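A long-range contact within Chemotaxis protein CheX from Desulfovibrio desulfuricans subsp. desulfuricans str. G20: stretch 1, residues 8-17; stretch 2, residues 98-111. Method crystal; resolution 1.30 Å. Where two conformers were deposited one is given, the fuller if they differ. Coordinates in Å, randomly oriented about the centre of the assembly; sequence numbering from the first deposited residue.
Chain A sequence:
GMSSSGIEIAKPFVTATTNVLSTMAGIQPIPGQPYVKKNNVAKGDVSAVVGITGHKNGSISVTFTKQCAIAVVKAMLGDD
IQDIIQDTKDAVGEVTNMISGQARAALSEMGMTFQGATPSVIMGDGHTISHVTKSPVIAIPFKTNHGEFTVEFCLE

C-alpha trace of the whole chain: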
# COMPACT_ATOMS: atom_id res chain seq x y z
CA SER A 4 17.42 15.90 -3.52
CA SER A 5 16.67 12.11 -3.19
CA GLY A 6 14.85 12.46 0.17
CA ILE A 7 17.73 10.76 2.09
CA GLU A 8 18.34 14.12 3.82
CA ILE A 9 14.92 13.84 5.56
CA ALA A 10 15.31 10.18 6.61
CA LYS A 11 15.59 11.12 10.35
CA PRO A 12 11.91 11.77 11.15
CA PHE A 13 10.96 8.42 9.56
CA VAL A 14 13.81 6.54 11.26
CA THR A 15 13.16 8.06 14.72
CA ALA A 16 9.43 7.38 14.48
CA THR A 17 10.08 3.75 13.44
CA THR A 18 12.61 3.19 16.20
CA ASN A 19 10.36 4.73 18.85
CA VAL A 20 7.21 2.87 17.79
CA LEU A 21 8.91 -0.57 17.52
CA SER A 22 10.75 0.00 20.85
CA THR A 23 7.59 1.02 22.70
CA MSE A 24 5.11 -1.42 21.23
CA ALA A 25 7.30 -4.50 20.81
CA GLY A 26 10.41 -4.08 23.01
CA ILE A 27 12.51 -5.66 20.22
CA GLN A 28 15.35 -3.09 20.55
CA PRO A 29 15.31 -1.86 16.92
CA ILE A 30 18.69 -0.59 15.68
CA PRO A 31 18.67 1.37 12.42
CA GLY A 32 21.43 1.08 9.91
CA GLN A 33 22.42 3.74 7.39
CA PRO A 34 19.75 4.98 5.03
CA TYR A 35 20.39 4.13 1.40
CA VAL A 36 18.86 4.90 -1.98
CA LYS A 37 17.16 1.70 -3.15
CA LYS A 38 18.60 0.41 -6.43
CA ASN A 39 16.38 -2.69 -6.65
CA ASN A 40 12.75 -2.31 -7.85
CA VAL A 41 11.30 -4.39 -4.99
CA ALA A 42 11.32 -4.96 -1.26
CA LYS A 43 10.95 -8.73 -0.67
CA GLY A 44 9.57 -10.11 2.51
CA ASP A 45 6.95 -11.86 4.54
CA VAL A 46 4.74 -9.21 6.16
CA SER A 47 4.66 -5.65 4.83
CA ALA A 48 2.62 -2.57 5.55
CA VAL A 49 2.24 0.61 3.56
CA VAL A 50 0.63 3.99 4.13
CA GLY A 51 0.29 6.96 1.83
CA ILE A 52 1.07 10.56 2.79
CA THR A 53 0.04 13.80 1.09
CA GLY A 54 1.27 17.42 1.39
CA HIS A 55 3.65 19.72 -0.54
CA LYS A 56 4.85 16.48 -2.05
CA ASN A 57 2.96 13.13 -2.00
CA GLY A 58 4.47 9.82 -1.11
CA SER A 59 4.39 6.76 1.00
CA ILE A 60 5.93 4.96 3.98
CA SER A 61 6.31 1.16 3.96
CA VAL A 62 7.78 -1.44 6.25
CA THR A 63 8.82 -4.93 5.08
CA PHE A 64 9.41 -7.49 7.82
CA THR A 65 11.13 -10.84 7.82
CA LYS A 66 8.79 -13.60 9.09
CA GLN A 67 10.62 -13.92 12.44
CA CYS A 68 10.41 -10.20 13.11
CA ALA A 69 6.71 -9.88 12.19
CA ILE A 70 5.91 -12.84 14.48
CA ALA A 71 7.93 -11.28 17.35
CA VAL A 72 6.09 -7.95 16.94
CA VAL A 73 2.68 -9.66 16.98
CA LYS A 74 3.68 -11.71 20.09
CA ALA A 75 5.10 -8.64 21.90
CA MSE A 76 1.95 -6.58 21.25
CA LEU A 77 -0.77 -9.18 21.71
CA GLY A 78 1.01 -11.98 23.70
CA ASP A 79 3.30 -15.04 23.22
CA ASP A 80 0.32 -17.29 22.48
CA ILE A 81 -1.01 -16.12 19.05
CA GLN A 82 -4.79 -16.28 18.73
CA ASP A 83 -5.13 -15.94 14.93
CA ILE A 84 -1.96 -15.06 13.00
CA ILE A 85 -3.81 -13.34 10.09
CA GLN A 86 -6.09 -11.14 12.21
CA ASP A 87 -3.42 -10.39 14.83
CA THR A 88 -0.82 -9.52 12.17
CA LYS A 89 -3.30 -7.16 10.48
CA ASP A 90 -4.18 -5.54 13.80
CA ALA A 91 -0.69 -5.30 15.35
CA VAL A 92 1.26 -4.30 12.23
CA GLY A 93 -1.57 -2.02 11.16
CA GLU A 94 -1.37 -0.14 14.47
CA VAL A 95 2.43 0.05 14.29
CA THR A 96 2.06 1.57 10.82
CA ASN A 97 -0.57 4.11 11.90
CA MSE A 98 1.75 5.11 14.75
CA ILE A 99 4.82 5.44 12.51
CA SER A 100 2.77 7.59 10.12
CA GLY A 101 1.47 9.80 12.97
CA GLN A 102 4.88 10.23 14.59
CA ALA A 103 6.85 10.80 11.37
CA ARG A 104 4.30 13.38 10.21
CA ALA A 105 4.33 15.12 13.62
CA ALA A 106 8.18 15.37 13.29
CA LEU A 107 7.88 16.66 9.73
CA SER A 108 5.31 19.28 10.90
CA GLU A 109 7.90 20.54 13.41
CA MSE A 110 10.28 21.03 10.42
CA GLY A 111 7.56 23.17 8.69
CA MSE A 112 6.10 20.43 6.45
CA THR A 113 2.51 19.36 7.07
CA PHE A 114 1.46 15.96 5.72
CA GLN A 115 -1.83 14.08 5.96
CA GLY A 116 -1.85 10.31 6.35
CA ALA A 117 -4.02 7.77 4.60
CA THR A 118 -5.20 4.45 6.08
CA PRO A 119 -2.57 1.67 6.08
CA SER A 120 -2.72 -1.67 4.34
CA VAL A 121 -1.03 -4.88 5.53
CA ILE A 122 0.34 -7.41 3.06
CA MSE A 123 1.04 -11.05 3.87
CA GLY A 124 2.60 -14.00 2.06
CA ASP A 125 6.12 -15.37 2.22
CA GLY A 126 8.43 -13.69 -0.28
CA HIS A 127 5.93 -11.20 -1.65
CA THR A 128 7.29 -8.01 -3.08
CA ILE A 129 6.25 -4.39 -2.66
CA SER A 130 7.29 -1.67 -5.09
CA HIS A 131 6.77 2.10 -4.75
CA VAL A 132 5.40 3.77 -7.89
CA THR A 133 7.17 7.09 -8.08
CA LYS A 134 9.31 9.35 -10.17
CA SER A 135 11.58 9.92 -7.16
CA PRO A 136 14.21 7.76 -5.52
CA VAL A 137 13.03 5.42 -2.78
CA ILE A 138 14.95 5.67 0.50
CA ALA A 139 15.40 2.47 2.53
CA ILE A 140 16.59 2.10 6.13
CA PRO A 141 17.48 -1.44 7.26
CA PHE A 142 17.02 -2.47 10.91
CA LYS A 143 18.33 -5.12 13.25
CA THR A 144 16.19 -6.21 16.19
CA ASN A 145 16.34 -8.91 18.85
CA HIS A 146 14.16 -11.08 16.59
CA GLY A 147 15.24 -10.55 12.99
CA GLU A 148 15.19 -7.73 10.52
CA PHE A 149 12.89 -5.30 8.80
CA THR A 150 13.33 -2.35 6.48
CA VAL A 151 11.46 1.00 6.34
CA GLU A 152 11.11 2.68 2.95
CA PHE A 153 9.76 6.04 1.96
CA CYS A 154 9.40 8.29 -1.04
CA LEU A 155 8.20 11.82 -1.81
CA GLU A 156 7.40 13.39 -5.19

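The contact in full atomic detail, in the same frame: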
# COMPACT_ATOMS: atom_id res chain seq x y z
N GLU A 8 18.12 13.02 2.88
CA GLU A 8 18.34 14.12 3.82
C GLU A 8 17.22 14.29 4.85
O GLU A 8 17.42 14.92 5.88
CB GLU A 8 18.58 15.44 3.05
CG GLU A 8 17.36 16.07 2.32
CD GLU A 8 16.86 15.34 1.05
OE1 GLU A 8 17.52 14.40 0.52
OE2 GLU A 8 15.77 15.73 0.59
N ILE A 9 16.01 13.76 4.57
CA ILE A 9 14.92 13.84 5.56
C ILE A 9 14.58 12.43 6.09
O ILE A 9 13.49 12.23 6.61
CB ILE A 9 13.65 14.71 5.16
CG1 ILE A 9 12.71 14.04 4.17
CG2 ILE A 9 14.06 16.17 4.79
CD1 ILE A 9 13.26 13.51 2.98
N ALA A 10 15.53 11.52 6.05
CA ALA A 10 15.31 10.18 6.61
C ALA A 10 15.08 10.21 8.13
O ALA A 10 14.28 9.41 8.63
CB ALA A 10 16.51 9.28 6.29
N LYS A 11 15.67 11.15 8.87
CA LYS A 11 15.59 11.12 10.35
C LYS A 11 14.19 11.03 10.97
O LYS A 11 13.97 10.18 11.82
CB LYS A 11 16.38 12.29 10.99
CG LYS A 11 16.47 12.22 12.54
N PRO A 12 13.23 11.88 10.53
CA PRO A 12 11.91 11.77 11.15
C PRO A 12 11.25 10.39 10.97
O PRO A 12 10.55 9.90 11.88
CB PRO A 12 11.10 12.91 10.50
CG PRO A 12 11.87 13.32 9.37
CD PRO A 12 13.31 13.09 9.69
N PHE A 13 11.50 9.75 9.81
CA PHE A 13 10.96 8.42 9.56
C PHE A 13 11.67 7.36 10.40
O PHE A 13 11.02 6.48 10.98
CB PHE A 13 11.10 8.06 8.07
CG PHE A 13 10.38 9.00 7.15
CD1 PHE A 13 9.03 8.84 6.88
CD2 PHE A 13 11.04 10.08 6.57
CE1 PHE A 13 8.37 9.70 6.03
CE2 PHE A 13 10.39 10.94 5.72
CZ PHE A 13 9.04 10.76 5.47
N VAL A 14 12.99 7.49 10.50
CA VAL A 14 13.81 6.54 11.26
C VAL A 14 13.48 6.64 12.77
O VAL A 14 13.24 5.62 13.43
CB VAL A 14 15.32 6.74 11.01
CG1 VAL A 14 16.17 5.81 11.89
CG2 VAL A 14 15.65 6.50 9.53
N THR A 15 13.48 7.86 13.31
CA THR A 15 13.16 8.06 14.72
C THR A 15 11.76 7.55 15.07
O THR A 15 11.58 6.89 16.08
CB THR A 15 13.31 9.53 15.12
OG1 THR A 15 14.68 9.92 14.95
CG2 THR A 15 12.88 9.79 16.57
N ALA A 16 10.78 7.87 14.23
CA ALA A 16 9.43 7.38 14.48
C ALA A 16 9.38 5.84 14.52
O ALA A 16 8.73 5.23 15.36
CB ALA A 16 8.44 7.92 13.43
N THR A 17 10.03 5.22 13.53
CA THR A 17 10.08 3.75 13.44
C THR A 17 10.75 3.13 14.67
O THR A 17 10.21 2.20 15.27
CB THR A 17 10.76 3.31 12.15
OG1 THR A 17 10.00 3.82 11.05
CG2 THR A 17 10.78 1.79 12.05
N MSE A 98 0.93 4.37 13.81
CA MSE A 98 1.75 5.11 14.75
C MSE A 98 3.01 5.69 14.11
O MSE A 98 3.37 6.84 14.39
CB MSE A 98 2.12 4.27 15.97
CG MSE A 98 0.93 3.93 16.85
SE MSE A 98 1.43 2.69 18.24
CE MSE A 98 2.63 3.81 19.19
N ILE A 99 3.66 4.93 13.23
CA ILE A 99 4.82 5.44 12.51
C ILE A 99 4.38 6.64 11.64
O ILE A 99 5.03 7.68 11.65
CB ILE A 99 5.52 4.37 11.64
CG1 ILE A 99 6.23 3.36 12.57
CG2 ILE A 99 6.54 5.00 10.65
CD1 ILE A 99 6.75 2.14 11.82
N SER A 100 3.27 6.49 10.92
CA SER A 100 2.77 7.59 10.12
C SER A 100 2.51 8.84 10.99
O SER A 100 2.94 9.95 10.66
CB SER A 100 1.51 7.18 9.40
OG SER A 100 0.94 8.28 8.72
N GLY A 101 1.80 8.66 12.09
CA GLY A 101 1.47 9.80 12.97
C GLY A 101 2.70 10.49 13.53
O GLY A 101 2.83 11.72 13.48
N GLN A 102 3.65 9.68 13.99
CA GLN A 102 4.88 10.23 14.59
C GLN A 102 5.82 10.87 13.59
O GLN A 102 6.38 11.91 13.84
CB GLN A 102 5.58 9.18 15.45
CG GLN A 102 4.70 8.83 16.64
CD GLN A 102 5.33 7.85 17.60
OE1 GLN A 102 6.54 7.78 17.74
NE2 GLN A 102 4.48 7.11 18.29
N ALA A 103 5.98 10.25 12.42
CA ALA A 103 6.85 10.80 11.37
C ALA A 103 6.26 12.12 10.88
O ALA A 103 7.00 13.10 10.70
CB ALA A 103 7.01 9.80 10.22
N ARG A 104 4.94 12.14 10.68
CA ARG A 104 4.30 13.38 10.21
C ARG A 104 4.31 14.48 11.27
O ARG A 104 4.50 15.65 10.92
CB ARG A 104 2.90 13.11 9.67
CG ARG A 104 2.94 12.28 8.40
CD ARG A 104 1.58 12.01 7.79
NE ARG A 104 0.74 11.20 8.67
CZ ARG A 104 -0.25 11.62 9.45
NH1 ARG A 104 -0.64 12.89 9.43
NH2 ARG A 104 -0.90 10.75 10.21
N ALA A 105 4.20 14.11 12.56
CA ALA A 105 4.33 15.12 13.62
C ALA A 105 5.74 15.73 13.58
O ALA A 105 5.89 16.95 13.66
CB ALA A 105 4.04 14.53 15.00
N ALA A 106 6.77 14.89 13.41
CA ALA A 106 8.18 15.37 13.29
C ALA A 106 8.40 16.27 12.06
O ALA A 106 9.06 17.30 12.13
CB ALA A 106 9.17 14.22 13.30
N LEU A 107 7.82 15.86 10.94
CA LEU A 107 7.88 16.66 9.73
C LEU A 107 7.17 18.01 9.92
O LEU A 107 7.68 19.04 9.44
CB LEU A 107 7.33 15.86 8.54
CG LEU A 107 8.24 14.74 8.03
CD1 LEU A 107 7.40 13.74 7.23
CD2 LEU A 107 9.43 15.26 7.23
N SER A 108 6.04 18.03 10.62
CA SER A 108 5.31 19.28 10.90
C SER A 108 6.18 20.23 11.71
O SER A 108 6.15 21.44 11.49
CB SER A 108 4.00 19.00 11.62
OG SER A 108 3.24 20.17 11.88
N GLU A 109 6.97 19.69 12.63
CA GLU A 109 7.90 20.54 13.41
C GLU A 109 9.05 21.13 12.58
O GLU A 109 9.65 22.13 12.99
CB GLU A 109 8.42 19.79 14.63
CG GLU A 109 7.29 19.54 15.61
CD GLU A 109 7.72 18.84 16.89
OE1 GLU A 109 8.92 18.54 17.07
OE2 GLU A 109 6.81 18.58 17.71
N MSE A 110 9.31 20.56 11.40
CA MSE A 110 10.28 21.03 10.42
C MSE A 110 9.56 21.90 9.33
O MSE A 110 10.16 22.21 8.30
CB MSE A 110 11.01 19.85 9.78
CG MSE A 110 11.77 18.96 10.79
SE MSE A 110 12.41 17.35 9.94
CE MSE A 110 13.64 18.23 8.73
N GLY A 111 8.31 22.28 9.59
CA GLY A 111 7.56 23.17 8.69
C GLY A 111 6.89 22.51 7.51
O GLY A 111 6.49 23.21 6.57

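This is a close, largely apolar packing of two helices that run roughly antiparallel, 140° between their directions and 8.2 Å between axes at closest approach, with no hydrogen bond crossing between them. Small residues set the spacing. Ala-16 and Ala-103 both point toward the opposing helix, and their CB atoms lie 4.0 Å apart; Ala-16 CB also reaches the backbone, 3.5 Å from Ala-103 N, a depth that a methyl group permits. One turn earlier in the first helix, Pro-12 offers its ring: its CB lies 3.6 Å from Ala-106 CB and its CG 3.8 Å from Leu-107 CD2. Near the start of its helix, the proline costs no backbone hydrogen bond within the stretch, while its O still accepts from Ala-16 N.

Larger side chains pack along one side of this line. Phe-13 leaves its backbone sideways, yet its ring comes nearer, placing CZ 3.8 Å from Leu-107 CD1 and CD1 4.0 Å from Ala-103 CB. Ile-99 likewise swings inward, its CG2 3.7 Å from Thr-17 OG1. Thr-17 suits a buried site because its OG1 donates to Phe-13 O at 2.8 Å within its own helix. At the exposed end, selenomethionine Met-110 lays its SE 4.1 Å from Pro-12 CG, extending the apolar cover over the proline ring.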